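Local atomic coordinates of minor structural protein 5 (Lactococcus phage Tuc2009, PDB entry 5E7T), a protein that is a minor structural protein of the phage particle, where its galactose-binding-like domain probably contacts saccharides on the surface of the lactococcal host. Residues L30-S35 / G72-P77; T87-V92 / S186-Y191; M110-T115 / T157-N162; I78-G83 / S145-Y150; Y234-P239 / S258-V263. All coordinates share one frame; numbering follows the deposited sequence.

Contact 1: residues L30-S35 / G72-P77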
# COMPACT_ATOMS: atom_id res chain seq x y z
N LEU B 30 10.72 40.45 -29.08
CA LEU B 30 11.56 39.84 -28.04
C LEU B 30 11.20 40.41 -26.67
O LEU B 30 11.65 39.89 -25.67
CB LEU B 30 13.05 40.00 -28.38
CG LEU B 30 13.53 39.12 -29.51
CD1 LEU B 30 14.80 39.65 -30.10
CD2 LEU B 30 13.73 37.73 -29.05
N LEU B 31 10.33 41.45 -26.62
CA LEU B 31 9.85 42.04 -25.36
C LEU B 31 8.63 41.27 -24.80
O LEU B 31 7.95 40.59 -25.56
CB LEU B 31 9.55 43.55 -25.49
CG LEU B 31 10.64 44.44 -26.06
CD1 LEU B 31 10.24 45.85 -25.98
CD2 LEU B 31 11.92 44.27 -25.33
N VAL B 32 8.36 41.40 -23.50
CA VAL B 32 7.29 40.71 -22.77
C VAL B 32 6.20 41.71 -22.32
O VAL B 32 6.53 42.71 -21.66
CB VAL B 32 7.88 39.97 -21.54
CG1 VAL B 32 6.79 39.31 -20.72
CG2 VAL B 32 8.94 38.95 -21.93
N ASN B 33 4.92 41.40 -22.59
CA ASN B 33 3.76 42.25 -22.25
C ASN B 33 3.81 43.64 -22.93
O ASN B 33 3.38 44.63 -22.34
CB ASN B 33 3.57 42.36 -20.73
CG ASN B 33 2.21 42.85 -20.32
OD1 ASN B 33 1.19 42.47 -20.90
ND2 ASN B 33 2.16 43.71 -19.31
N SER B 34 4.29 43.70 -24.19
CA SER B 34 4.37 44.94 -24.95
C SER B 34 2.99 45.56 -25.19
O SER B 34 2.89 46.74 -25.52
CB SER B 34 5.12 44.74 -26.26
OG SER B 34 4.65 43.65 -27.03
N SER B 35 1.93 44.76 -24.99
CA SER B 35 0.54 45.15 -25.18
C SER B 35 -0.05 45.94 -23.99
O SER B 35 -1.19 46.41 -24.09
CB SER B 35 -0.30 43.90 -25.45
OG SER B 35 0.21 42.81 -24.71
N GLY B 72 10.81 42.73 -18.84
CA GLY B 72 10.19 42.85 -20.15
C GLY B 72 11.05 42.38 -21.29
O GLY B 72 10.68 42.59 -22.44
N PHE B 73 12.20 41.75 -21.01
CA PHE B 73 13.09 41.22 -22.04
C PHE B 73 13.07 39.70 -21.97
O PHE B 73 13.43 39.13 -20.95
CB PHE B 73 14.50 41.81 -21.97
CG PHE B 73 14.60 43.23 -22.50
CD1 PHE B 73 14.35 44.32 -21.69
CD2 PHE B 73 15.00 43.46 -23.82
CE1 PHE B 73 14.47 45.62 -22.18
CE2 PHE B 73 15.12 44.77 -24.30
CZ PHE B 73 14.84 45.84 -23.48
N SER B 74 12.52 39.06 -23.03
CA SER B 74 12.34 37.62 -23.18
C SER B 74 13.56 36.83 -22.73
O SER B 74 13.45 35.86 -21.96
CB SER B 74 12.05 37.28 -24.63
OG SER B 74 10.84 36.56 -24.75
N ILE B 75 14.74 37.25 -23.26
CA ILE B 75 16.02 36.58 -23.04
C ILE B 75 17.16 37.55 -22.71
O ILE B 75 17.23 38.67 -23.23
CB ILE B 75 16.34 35.66 -24.24
CG1 ILE B 75 16.26 36.43 -25.59
CG2 ILE B 75 15.41 34.41 -24.22
CD1 ILE B 75 16.98 35.85 -26.66
N GLN B 76 18.07 37.09 -21.85
CA GLN B 76 19.21 37.82 -21.36
C GLN B 76 20.15 38.26 -22.46
O GLN B 76 20.42 37.48 -23.36
CB GLN B 76 19.94 37.02 -20.27
CG GLN B 76 19.13 36.89 -18.98
CD GLN B 76 18.68 38.22 -18.47
OE1 GLN B 76 19.49 39.07 -18.10
NE2 GLN B 76 17.37 38.48 -18.55
N PRO B 77 20.64 39.52 -22.39
CA PRO B 77 21.47 40.05 -23.48
C PRO B 77 22.79 39.34 -23.73
O PRO B 77 23.39 39.53 -24.78
CB PRO B 77 21.67 41.51 -23.08
CG PRO B 77 21.43 41.57 -21.64
CD PRO B 77 20.39 40.56 -21.37
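Leu31 and Phe73 face each other in a single beta bridge between two loops of the galactose-binding-like domain, their CA atoms 4.7 Å apart. Neither loop continues as a strand, and the pairing rests on one secure backbone hydrogen bond and a second, less certain one. Val32 N donates to Gly72 O over 2.8 Å with an N-H...O angle of 149°; the donor stands well above the carbonyl plane, some 50° out of it. The same Gly72 O also receives a CA-H contact from Leu31 CA at 3.1 Å, so two neighbouring groups of the 30-35 loop converge on it. On the far side of the bridge Ser74 N points to Leu30 O, 2.9 Å away, although the position of that oxygen is doubtful in the model and the bond is correspondingly less certain. Polar groups further along the 30-35 loop find partners nearby: Asn33 ND2 is hydrogen-bonded to the backbone oxygens of Asn38 and Glu40, and Ser34 OG to Tyr191 OH. Gln76 N, further along the 72-77 segment, is bonded to an acidic side chain of another protein chain of the assembly. Side chains pack beside the bridge: Val32 CG2 lies 3.7 Å from Ser74 N, and the side chains of Leu31 and Phe73 run side by side in the same direction. CG is anti to the carbonyl carbon in both residues; Leu31 CD2 lies over one face of the Phe73 ring, displaced toward the rim at CD2 and CE2, in a CH-pi contact 3.7 Å from the ring centroid.

Contact 2: residues T87-V92 / S186-Y191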
# COMPACT_ATOMS: atom_id res chain seq x y z
N THR B 87 16.69 45.63 -33.71
CA THR B 87 16.02 46.89 -33.94
C THR B 87 14.94 47.13 -32.88
O THR B 87 14.10 46.25 -32.65
CB THR B 87 15.51 47.00 -35.40
OG1 THR B 87 16.61 46.85 -36.30
CG2 THR B 87 14.83 48.33 -35.68
N MET B 88 14.97 48.32 -32.27
CA MET B 88 14.00 48.73 -31.27
C MET B 88 13.08 49.74 -31.90
O MET B 88 13.54 50.58 -32.65
CB MET B 88 14.69 49.31 -30.05
CG MET B 88 15.40 48.28 -29.24
SD MET B 88 16.08 49.05 -27.76
CE MET B 88 14.65 48.88 -26.64
N SER B 89 11.77 49.63 -31.63
CA SER B 89 10.68 50.49 -32.15
C SER B 89 9.70 50.73 -30.99
O SER B 89 9.46 49.80 -30.22
CB SER B 89 9.96 49.83 -33.33
OG SER B 89 10.35 48.49 -33.56
N VAL B 90 9.18 51.97 -30.83
CA VAL B 90 8.28 52.31 -29.73
C VAL B 90 7.51 53.58 -30.06
O VAL B 90 8.05 54.46 -30.74
CB VAL B 90 9.05 52.41 -28.38
CG1 VAL B 90 10.08 53.55 -28.38
CG2 VAL B 90 8.11 52.53 -27.19
N ASP B 91 6.23 53.65 -29.58
CA ASP B 91 5.35 54.82 -29.64
C ASP B 91 5.44 55.49 -28.28
O ASP B 91 5.35 54.83 -27.25
CB ASP B 91 3.90 54.43 -29.93
CG ASP B 91 3.64 53.95 -31.34
OD1 ASP B 91 4.60 53.92 -32.15
OD2 ASP B 91 2.50 53.54 -31.61
N VAL B 92 5.67 56.79 -28.27
CA VAL B 92 5.91 57.54 -27.05
C VAL B 92 5.10 58.86 -27.03
O VAL B 92 4.95 59.51 -28.07
CB VAL B 92 7.44 57.70 -26.96
CG1 VAL B 92 7.91 59.14 -26.85
CG2 VAL B 92 8.01 56.84 -25.85
N SER B 186 17.71 44.49 -38.89
CA SER B 186 18.04 45.88 -39.19
C SER B 186 16.81 46.69 -39.60
O SER B 186 16.95 47.85 -40.03
CB SER B 186 19.07 45.91 -40.32
OG SER B 186 20.33 45.45 -39.88
N ILE B 187 15.61 46.09 -39.50
CA ILE B 187 14.35 46.72 -39.88
C ILE B 187 13.36 46.61 -38.73
O ILE B 187 13.22 45.53 -38.13
CB ILE B 187 13.77 46.09 -41.19
CG1 ILE B 187 14.70 46.35 -42.39
CG2 ILE B 187 12.35 46.61 -41.50
CD1 ILE B 187 14.54 45.41 -43.54
N ALA B 188 12.65 47.74 -38.47
CA ALA B 188 11.57 47.88 -37.49
C ALA B 188 10.33 47.51 -38.27
O ALA B 188 9.79 48.33 -39.03
CB ALA B 188 11.48 49.32 -37.00
N THR B 189 9.96 46.21 -38.18
CA THR B 189 8.80 45.65 -38.88
C THR B 189 7.57 45.91 -38.02
O THR B 189 7.73 46.34 -36.86
CB THR B 189 9.03 44.15 -39.20
OG1 THR B 189 8.96 43.38 -38.00
CG2 THR B 189 10.33 43.89 -39.96
N PRO B 190 6.32 45.68 -38.55
CA PRO B 190 5.13 45.99 -37.75
C PRO B 190 5.09 45.34 -36.38
O PRO B 190 5.64 44.26 -36.17
CB PRO B 190 3.99 45.55 -38.65
CG PRO B 190 4.51 45.74 -40.01
CD PRO B 190 5.92 45.25 -39.91
N TYR B 191 4.48 46.05 -35.44
CA TYR B 191 4.34 45.59 -34.07
C TYR B 191 3.79 44.18 -34.06
O TYR B 191 2.85 43.86 -34.78
CB TYR B 191 3.42 46.51 -33.24
CG TYR B 191 3.09 45.92 -31.89
CD1 TYR B 191 4.01 45.98 -30.84
CD2 TYR B 191 1.93 45.18 -31.69
CE1 TYR B 191 3.74 45.37 -29.61
CE2 TYR B 191 1.66 44.58 -30.47
CZ TYR B 191 2.57 44.67 -29.43
OH TYR B 191 2.27 44.10 -28.23
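Two successive peptide planes, Ser186-Ile187 and Ile187-Ala188, are the flat groups here, and each has one branch of Thr87 over a face. This joins an inner strand of the galactose-binding-like sandwich, 85-98, which lies between strands 171-184 and 139-146 of the five-stranded antiparallel sheet, to the irregular segment that follows strand 171-184. Thr87 OG1 lies almost straight above the carbonyl carbon of the first plane, 3.3 Å from Ser186 C. Ile187 N is 3.4 Å from the same OG1, but the angle is too poor for a hydrogen bond. Thr87 CG2 stands over the nitrogen of the second plane, 3.6 Å from Ala188 N. The first torsion of Thr87 (chi1 -57°) divides the two roles: OG1 is anti to the carbonyl carbon and CG2 anti to the backbone N, so the polar branch covers the earlier peptide and the methyl the later one. The hydroxyl finds its hydrogen-bonding partners in Gly185 O and in Thr144 OG1 of strand 139-146, which lets it bridge from the sheet to the residue where the chain leaves it. No hydrogen bond links the two segments directly; the contact is one of van der Waals touch. Ser89, two residues along and pointing to the same side of the strand as Thr87, adds to it, and Arg140 of the edge strand 139-146 also packs on Ala188. The methyl of Ala188 touches both strand residues, with CB 3.7 Å from Thr87 CG2 and an equal 3.7 Å from Ser89 OG.

Contact 3: residues M110-T115 / T157-N162. With SO4 (sulfate ion), chain G.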
# COMPACT_ATOMS: atom_id res chain seq x y z
N MET B 110 16.01 53.93 -23.34
CA MET B 110 15.54 52.60 -22.93
C MET B 110 16.66 51.69 -23.38
O MET B 110 16.90 51.56 -24.59
CB MET B 110 14.25 52.20 -23.64
CG MET B 110 13.03 52.70 -22.97
SD MET B 110 11.63 52.35 -24.03
CE MET B 110 10.45 53.31 -23.25
N ARG B 111 17.42 51.16 -22.42
CA ARG B 111 18.63 50.45 -22.79
C ARG B 111 18.94 49.19 -22.00
O ARG B 111 18.80 49.16 -20.77
CB ARG B 111 19.80 51.46 -22.70
CG ARG B 111 21.20 50.93 -22.39
CD ARG B 111 22.27 52.01 -22.45
NE ARG B 111 22.10 52.89 -23.61
CZ ARG B 111 22.82 53.98 -23.86
NH1 ARG B 111 23.82 54.33 -23.05
NH2 ARG B 111 22.55 54.73 -24.93
N GLN B 112 19.42 48.16 -22.74
CA GLN B 112 19.99 46.91 -22.23
C GLN B 112 21.48 47.22 -22.30
O GLN B 112 21.95 47.69 -23.34
CB GLN B 112 19.69 45.72 -23.14
CG GLN B 112 18.51 44.89 -22.72
CD GLN B 112 18.33 43.70 -23.64
OE1 GLN B 112 18.28 43.84 -24.87
NE2 GLN B 112 18.13 42.51 -23.07
N ARG B 113 22.21 47.02 -21.19
CA ARG B 113 23.64 47.34 -21.12
C ARG B 113 24.38 46.54 -20.08
O ARG B 113 23.76 45.99 -19.17
CB ARG B 113 23.83 48.84 -20.83
CG ARG B 113 23.47 49.26 -19.42
CD ARG B 113 23.74 50.72 -19.27
NE ARG B 113 23.45 51.18 -17.92
CZ ARG B 113 23.75 52.39 -17.47
NH1 ARG B 113 24.35 53.27 -18.27
NH2 ARG B 113 23.45 52.73 -16.23
N TYR B 114 25.73 46.52 -20.18
CA TYR B 114 26.61 45.87 -19.21
C TYR B 114 26.64 46.79 -17.97
O TYR B 114 26.32 47.98 -18.07
CB TYR B 114 28.03 45.61 -19.80
CG TYR B 114 28.09 44.49 -20.83
CD1 TYR B 114 28.07 43.15 -20.44
CD2 TYR B 114 28.17 44.77 -22.18
CE1 TYR B 114 28.07 42.12 -21.38
CE2 TYR B 114 28.19 43.75 -23.14
CZ TYR B 114 28.13 42.43 -22.73
OH TYR B 114 28.14 41.42 -23.67
N THR B 115 26.96 46.24 -16.80
CA THR B 115 26.95 47.06 -15.60
C THR B 115 28.37 47.33 -15.13
O THR B 115 29.21 47.70 -15.96
CB THR B 115 26.02 46.48 -14.54
OG1 THR B 115 26.45 45.17 -14.16
CG2 THR B 115 24.57 46.48 -14.99
N THR B 157 24.69 42.49 -16.56
CA THR B 157 23.83 43.30 -17.41
C THR B 157 22.61 43.83 -16.63
O THR B 157 22.39 43.45 -15.46
CB THR B 157 23.40 42.56 -18.69
OG1 THR B 157 22.45 41.55 -18.36
CG2 THR B 157 24.58 42.00 -19.50
N GLN B 158 21.84 44.73 -17.29
CA GLN B 158 20.61 45.36 -16.80
C GLN B 158 19.84 45.93 -17.98
O GLN B 158 20.43 46.15 -19.04
CB GLN B 158 20.89 46.46 -15.76
CG GLN B 158 21.36 47.80 -16.34
CD GLN B 158 21.51 48.87 -15.29
OE1 GLN B 158 21.14 48.71 -14.12
NE2 GLN B 158 22.03 50.01 -15.69
N ALA B 159 18.52 46.18 -17.79
CA ALA B 159 17.64 46.79 -18.79
C ALA B 159 16.87 47.87 -18.07
O ALA B 159 16.13 47.56 -17.13
CB ALA B 159 16.69 45.76 -19.36
N ILE B 160 17.10 49.15 -18.44
CA ILE B 160 16.42 50.25 -17.76
C ILE B 160 15.90 51.33 -18.69
O ILE B 160 16.42 51.53 -19.80
CB ILE B 160 17.32 50.89 -16.65
CG1 ILE B 160 18.66 51.42 -17.21
CG2 ILE B 160 17.54 49.96 -15.49
CD1 ILE B 160 19.38 52.33 -16.33
N LEU B 161 14.90 52.06 -18.20
CA LEU B 161 14.39 53.29 -18.78
C LEU B 161 15.03 54.31 -17.85
O LEU B 161 14.71 54.32 -16.65
CB LEU B 161 12.86 53.39 -18.73
CG LEU B 161 12.28 54.80 -18.92
CD1 LEU B 161 12.52 55.32 -20.29
CD2 LEU B 161 10.81 54.81 -18.64
N ASN B 162 15.96 55.12 -18.38
CA ASN B 162 16.71 56.10 -17.61
C ASN B 162 16.57 57.51 -18.15
O ASN B 162 16.39 57.70 -19.36
CB ASN B 162 18.17 55.69 -17.64
CG ASN B 162 19.09 56.46 -16.74
OD1 ASN B 162 19.80 57.36 -17.20
ND2 ASN B 162 19.19 56.04 -15.48
S SO4 G . 24.29 56.38 -15.80
O1 SO4 G . 24.56 56.99 -17.10
O2 SO4 G . 24.97 55.08 -15.73
O3 SO4 G . 24.77 57.22 -14.70
O4 SO4 G . 22.84 56.22 -15.64
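Arg111 pairs with Ile160 and Arg113 with Gln158 as antiparallel hydrogen-bonded pairs, and the two strand segments run 4.7 Å apart at an angle of 162°. Arg111 N donates to Ile160 O at 2.8 Å, with Ile160 N returning a bond to Arg111 O; Arg113 N and Gln158 O are joined in the same way, and Gln158 N completes that pair by donating to Arg113 O. Met110-Leu161, Gln112-Ala159 and Tyr114-Thr157 are the non-hydrogen-bonded pairs between and beside them. On one face of the sheet, Met110 CG meets Leu161 CD1 at 3.8 Å and Gln112 CG rests against Ala159 CB. These strands are the two central members of the four-stranded antiparallel sheet of the galactose-binding-like sandwich, flanked by strands 63-68 and 121-126. The other face carries Arg111, Arg113 and Gln158 together with Ile160. Arg113 and Gln158 lie side by side and point the same way, each with CG between the backbone N and the carbonyl carbon, and the guanidinium and amide planes are only 4° from coplanar. Thr115 CG2 packs on the aliphatic part of Gln158, 3.7 Å from its CG. At the tip, Arg113 NH2 donates to O2 of a sulfate ion at 2.8 Å, while NH1 makes a weak bond of 3.2 Å to the same O2; the sulfate probably comes from the crystallisation liquor. Arg111, on this face too, turns its end away from strand 157-162: its NE is hydrogen-bonded to Thr124 OG1, and its guanidinium makes a cation-pi contact with Trp109.

Contact 4: residues I78-G83 / S145-Y150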
# COMPACT_ATOMS: atom_id res chain seq x y z
N ILE B 78 23.23 38.49 -22.84
CA ILE B 78 24.48 37.79 -23.09
C ILE B 78 24.30 36.58 -24.03
O ILE B 78 25.24 35.80 -24.23
CB ILE B 78 25.18 37.42 -21.76
CG1 ILE B 78 24.29 36.54 -20.88
CG2 ILE B 78 25.63 38.70 -21.04
CD1 ILE B 78 24.63 35.11 -20.93
N ASN B 79 23.08 36.40 -24.55
CA ASN B 79 22.73 35.32 -25.45
C ASN B 79 22.83 35.82 -26.87
O ASN B 79 23.04 35.01 -27.77
CB ASN B 79 21.34 34.82 -25.18
CG ASN B 79 21.31 33.76 -24.13
OD1 ASN B 79 21.75 32.61 -24.34
ND2 ASN B 79 20.78 34.12 -23.00
N TYR B 80 22.72 37.14 -27.06
CA TYR B 80 22.84 37.76 -28.38
C TYR B 80 24.31 37.60 -28.86
O TYR B 80 25.22 37.78 -28.05
CB TYR B 80 22.44 39.26 -28.30
CG TYR B 80 21.12 39.64 -27.62
CD1 TYR B 80 20.01 38.80 -27.69
CD2 TYR B 80 20.94 40.90 -27.06
CE1 TYR B 80 18.78 39.17 -27.14
CE2 TYR B 80 19.71 41.30 -26.55
CZ TYR B 80 18.63 40.44 -26.58
OH TYR B 80 17.42 40.80 -26.03
N LYS B 81 24.55 37.19 -30.12
CA LYS B 81 25.91 37.02 -30.66
C LYS B 81 26.49 38.41 -30.99
O LYS B 81 25.80 39.16 -31.69
CB LYS B 81 25.92 36.24 -32.00
CG LYS B 81 25.37 34.82 -32.01
CD LYS B 81 25.01 34.37 -33.45
CE LYS B 81 26.06 33.53 -34.16
NZ LYS B 81 27.29 34.30 -34.52
N PRO B 82 27.75 38.75 -30.60
CA PRO B 82 28.33 40.06 -30.98
C PRO B 82 28.31 40.29 -32.49
O PRO B 82 28.54 39.35 -33.27
CB PRO B 82 29.77 39.97 -30.46
CG PRO B 82 29.73 39.01 -29.38
CD PRO B 82 28.73 37.98 -29.80
N GLY B 83 28.02 41.52 -32.91
CA GLY B 83 27.96 41.88 -34.32
C GLY B 83 26.59 41.75 -34.95
O GLY B 83 26.36 42.30 -36.02
N SER B 145 20.64 48.56 -33.34
CA SER B 145 21.82 48.46 -32.49
C SER B 145 22.67 47.25 -32.86
O SER B 145 22.13 46.19 -33.17
CB SER B 145 21.38 48.35 -31.03
OG SER B 145 20.74 49.54 -30.61
N THR B 146 24.02 47.39 -32.83
CA THR B 146 24.94 46.28 -33.08
C THR B 146 25.47 45.74 -31.72
O THR B 146 26.02 46.50 -30.89
CB THR B 146 26.07 46.70 -34.02
OG1 THR B 146 25.50 47.22 -35.21
CG2 THR B 146 26.96 45.55 -34.37
N ILE B 147 25.26 44.44 -31.51
CA ILE B 147 25.67 43.75 -30.29
C ILE B 147 27.17 43.89 -30.07
O ILE B 147 27.95 43.53 -30.96
CB ILE B 147 25.16 42.28 -30.25
CG1 ILE B 147 23.64 42.20 -30.40
CG2 ILE B 147 25.64 41.55 -29.00
CD1 ILE B 147 22.82 42.96 -29.35
N PRO B 148 27.59 44.48 -28.93
CA PRO B 148 29.03 44.65 -28.68
C PRO B 148 29.70 43.31 -28.30
O PRO B 148 29.02 42.35 -27.89
CB PRO B 148 29.06 45.66 -27.53
CG PRO B 148 27.81 45.37 -26.78
CD PRO B 148 26.79 44.98 -27.79
N PRO B 149 31.05 43.23 -28.40
CA PRO B 149 31.72 41.98 -28.04
C PRO B 149 31.56 41.66 -26.56
O PRO B 149 31.46 42.58 -25.73
CB PRO B 149 33.17 42.22 -28.45
CG PRO B 149 33.33 43.66 -28.42
CD PRO B 149 32.03 44.24 -28.84
N TYR B 150 31.54 40.34 -26.24
CA TYR B 150 31.38 39.85 -24.88
C TYR B 150 32.43 40.44 -23.98
O TYR B 150 33.57 40.63 -24.41
CB TYR B 150 31.44 38.31 -24.83
CG TYR B 150 30.35 37.56 -25.56
CD1 TYR B 150 29.00 37.77 -25.26
CD2 TYR B 150 30.65 36.54 -26.46
CE1 TYR B 150 27.99 37.05 -25.90
CE2 TYR B 150 29.65 35.81 -27.10
CZ TYR B 150 28.32 36.06 -26.81
OH TYR B 150 27.33 35.34 -27.45
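Pro82 and Tyr150 cross at about a right angle, the proline ring lying over one face of the phenol. Pro82 CD stands above that face, displaced toward the rim at CZ and CE2, in a CH-pi contact 3.9 Å from the ring centroid and 25° off its normal. The rest of the proline leans on the backbone leading up to the tyrosine: its CB is 3.6 Å from Pro148 O. The ring of Tyr150 also reaches the start of the 78-83 segment, where CE1 is 3.5 Å from Ile78 O. A second right-angle crossing joins Ile147 to Tyr80. The isoleucine CG1, anti to the carbonyl carbon, lies by Tyr80 CB; CD1 beyond it comes to 3.6 Å from Tyr80 CD2, while the branch CG2 lies by Lys81 O and Pro82 CA. Next to Pro82 the two segments are joined by one hydrogen bond, from Gly83 N to Ile147 O, 2.8 Å long and fairly straight at 165°. Gly83 has a positive phi of 91° that suits glycine, since a CB would be jammed against the preceding carbonyl oxygen. Tyr80 OH is hydrogen-bonded to Gln182 of strand 171-184, and Ile78 O to a basic side chain of another protein chain. The 78-83 loop leads into strand 85-98, and the partner segment continues from the end of strand 139-146, its neighbour in the five-stranded sheet; Ile147 and Pro148 reach across to Ile122 of strand 121-126, and Tyr150 to Tyr114 of strand 104-114, both in the four-stranded sheet of the sandwich.

Contact 5: residues Y234-P239 / S258-V263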
# COMPACT_ATOMS: atom_id res chain seq x y z
N TYR B 234 6.30 28.98 -43.03
CA TYR B 234 7.21 28.98 -41.87
C TYR B 234 8.59 28.50 -42.31
O TYR B 234 8.75 27.35 -42.72
CB TYR B 234 6.67 28.02 -40.79
CG TYR B 234 5.41 28.49 -40.09
CD1 TYR B 234 4.16 28.29 -40.66
CD2 TYR B 234 5.48 29.13 -38.86
CE1 TYR B 234 2.99 28.73 -40.02
CE2 TYR B 234 4.32 29.57 -38.21
CZ TYR B 234 3.08 29.38 -38.80
OH TYR B 234 1.96 29.85 -38.16
N LEU B 235 9.58 29.38 -42.22
CA LEU B 235 10.95 29.02 -42.54
C LEU B 235 11.64 28.95 -41.21
O LEU B 235 11.64 29.93 -40.47
CB LEU B 235 11.61 30.06 -43.46
CG LEU B 235 13.08 29.82 -43.81
CD1 LEU B 235 13.25 28.83 -44.97
CD2 LEU B 235 13.76 31.13 -44.12
N ASP B 236 12.12 27.74 -40.85
CA ASP B 236 12.81 27.41 -39.61
C ASP B 236 12.00 27.75 -38.37
O ASP B 236 12.54 28.30 -37.42
CB ASP B 236 14.21 28.05 -39.59
CG ASP B 236 15.18 27.41 -40.57
OD1 ASP B 236 15.17 26.15 -40.67
OD2 ASP B 236 15.99 28.17 -41.19
N GLY B 237 10.72 27.44 -38.40
CA GLY B 237 9.82 27.71 -37.29
C GLY B 237 9.16 29.08 -37.24
O GLY B 237 8.15 29.22 -36.55
N THR B 238 9.71 30.11 -37.94
CA THR B 238 9.12 31.46 -37.94
C THR B 238 8.40 31.80 -39.27
O THR B 238 8.92 31.44 -40.34
CB THR B 238 10.13 32.59 -37.53
OG1 THR B 238 11.23 32.68 -38.44
CG2 THR B 238 10.62 32.48 -36.10
N PRO B 239 7.21 32.48 -39.24
CA PRO B 239 6.51 32.78 -40.49
C PRO B 239 7.19 33.91 -41.23
O PRO B 239 7.60 34.91 -40.63
CB PRO B 239 5.11 33.18 -40.02
CG PRO B 239 5.06 32.84 -38.56
CD PRO B 239 6.44 32.98 -38.09
N SER B 258 21.62 25.14 -44.93
CA SER B 258 20.48 24.24 -44.86
C SER B 258 19.31 25.02 -44.30
O SER B 258 19.50 25.85 -43.41
CB SER B 258 20.77 23.08 -43.92
OG SER B 258 21.98 22.40 -44.21
N TYR B 259 18.10 24.73 -44.78
CA TYR B 259 16.86 25.36 -44.31
C TYR B 259 15.75 24.32 -44.15
O TYR B 259 15.83 23.25 -44.78
CB TYR B 259 16.41 26.44 -45.30
CG TYR B 259 17.23 27.71 -45.26
CD1 TYR B 259 16.97 28.69 -44.32
CD2 TYR B 259 18.23 27.94 -46.20
CE1 TYR B 259 17.71 29.87 -44.29
CE2 TYR B 259 18.98 29.12 -46.17
CZ TYR B 259 18.73 30.07 -45.20
OH TYR B 259 19.48 31.23 -45.10
N ASN B 260 14.72 24.63 -43.33
CA ASN B 260 13.52 23.81 -43.18
C ASN B 260 12.32 24.70 -43.38
O ASN B 260 12.24 25.79 -42.83
CB ASN B 260 13.37 23.18 -41.84
CG ASN B 260 14.41 22.24 -41.41
OD1 ASN B 260 14.48 21.09 -41.87
ND2 ASN B 260 15.07 22.65 -40.34
N VAL B 261 11.36 24.20 -44.14
CA VAL B 261 10.12 24.90 -44.45
C VAL B 261 8.96 23.95 -44.22
O VAL B 261 9.05 22.74 -44.48
CB VAL B 261 10.14 25.57 -45.87
CG1 VAL B 261 10.59 24.60 -46.95
CG2 VAL B 261 8.81 26.22 -46.25
N GLN B 262 7.91 24.50 -43.66
CA GLN B 262 6.64 23.84 -43.39
C GLN B 262 5.57 24.91 -43.66
O GLN B 262 5.86 26.10 -43.52
CB GLN B 262 6.59 23.23 -41.98
CG GLN B 262 7.04 24.16 -40.87
CD GLN B 262 7.12 23.52 -39.51
OE1 GLN B 262 6.83 22.33 -39.32
NE2 GLN B 262 7.47 24.35 -38.52
N VAL B 263 4.39 24.48 -44.17
CA VAL B 263 3.28 25.37 -44.53
C VAL B 263 2.04 24.96 -43.74
O VAL B 263 1.86 23.77 -43.46
CB VAL B 263 2.98 25.34 -46.06
CG1 VAL B 263 1.88 26.33 -46.45
CG2 VAL B 263 4.25 25.56 -46.89
O HOH W 1 9.73 26.00 -40.53
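Asp236 reaches across to Tyr259 and Asn260 from the corner of a type I' turn, Leu235 to Thr238, that links two strands of a beta hairpin. From its CB, the first torsion (chi1 -70°) sets CG anti to the carbonyl carbon and beside the backbone N. OD1 accepts a hydrogen bond from Asn260 N at 3.1 Å, the donor standing above the carboxylate plane, and OD2 lies 3.3 Å from Tyr259 CD1. The backbone of the same residue closes the grip, Asp236 N donating to Asn260 O at 2.8 Å. Beside it, Leu235 CD1 touches Tyr259 CD1 at 3.8 Å. Tyr234 and Gln262 form a hydrogen-bonded antiparallel pair, and a water accepts from Gly237 N and donates weakly to Tyr234 O. Ser258 O is hydrogen-bonded to Asn32 of a chain of minor structural protein 4. The strand order 238-243, 231-235, 258-265, 278-281 is consistent with the C', C, F and G strands of a fibronectin type III-like fold. Strand 258-265 thus lies between 231-235 and 278-281, with Val261 packed on Val278 and Phe280 of the latter.

From the N terminus, contact 1 closes, tying the loop after strand 8-12 to the one after strand 63-68. The latter runs on into contact 4, which spans residues 78 to 150 and joins the approach to strand 85-98 to the exit of strand 139-146. Contact 2 opens at residue 87, before contact 4 has closed, and ends at 191, so they cross. Contact 3, residues 110 to 162, falls within contact 2's span, crosses contact 4 and pairs strands of the four-stranded sheet, while contacts 2 and 4 involve the five-stranded one. Contact 1 touches contacts 2, 3 and 4. Contact 5 follows in the C-terminal domain, its nearest atoms about 9 Å from contacts 1 and 2.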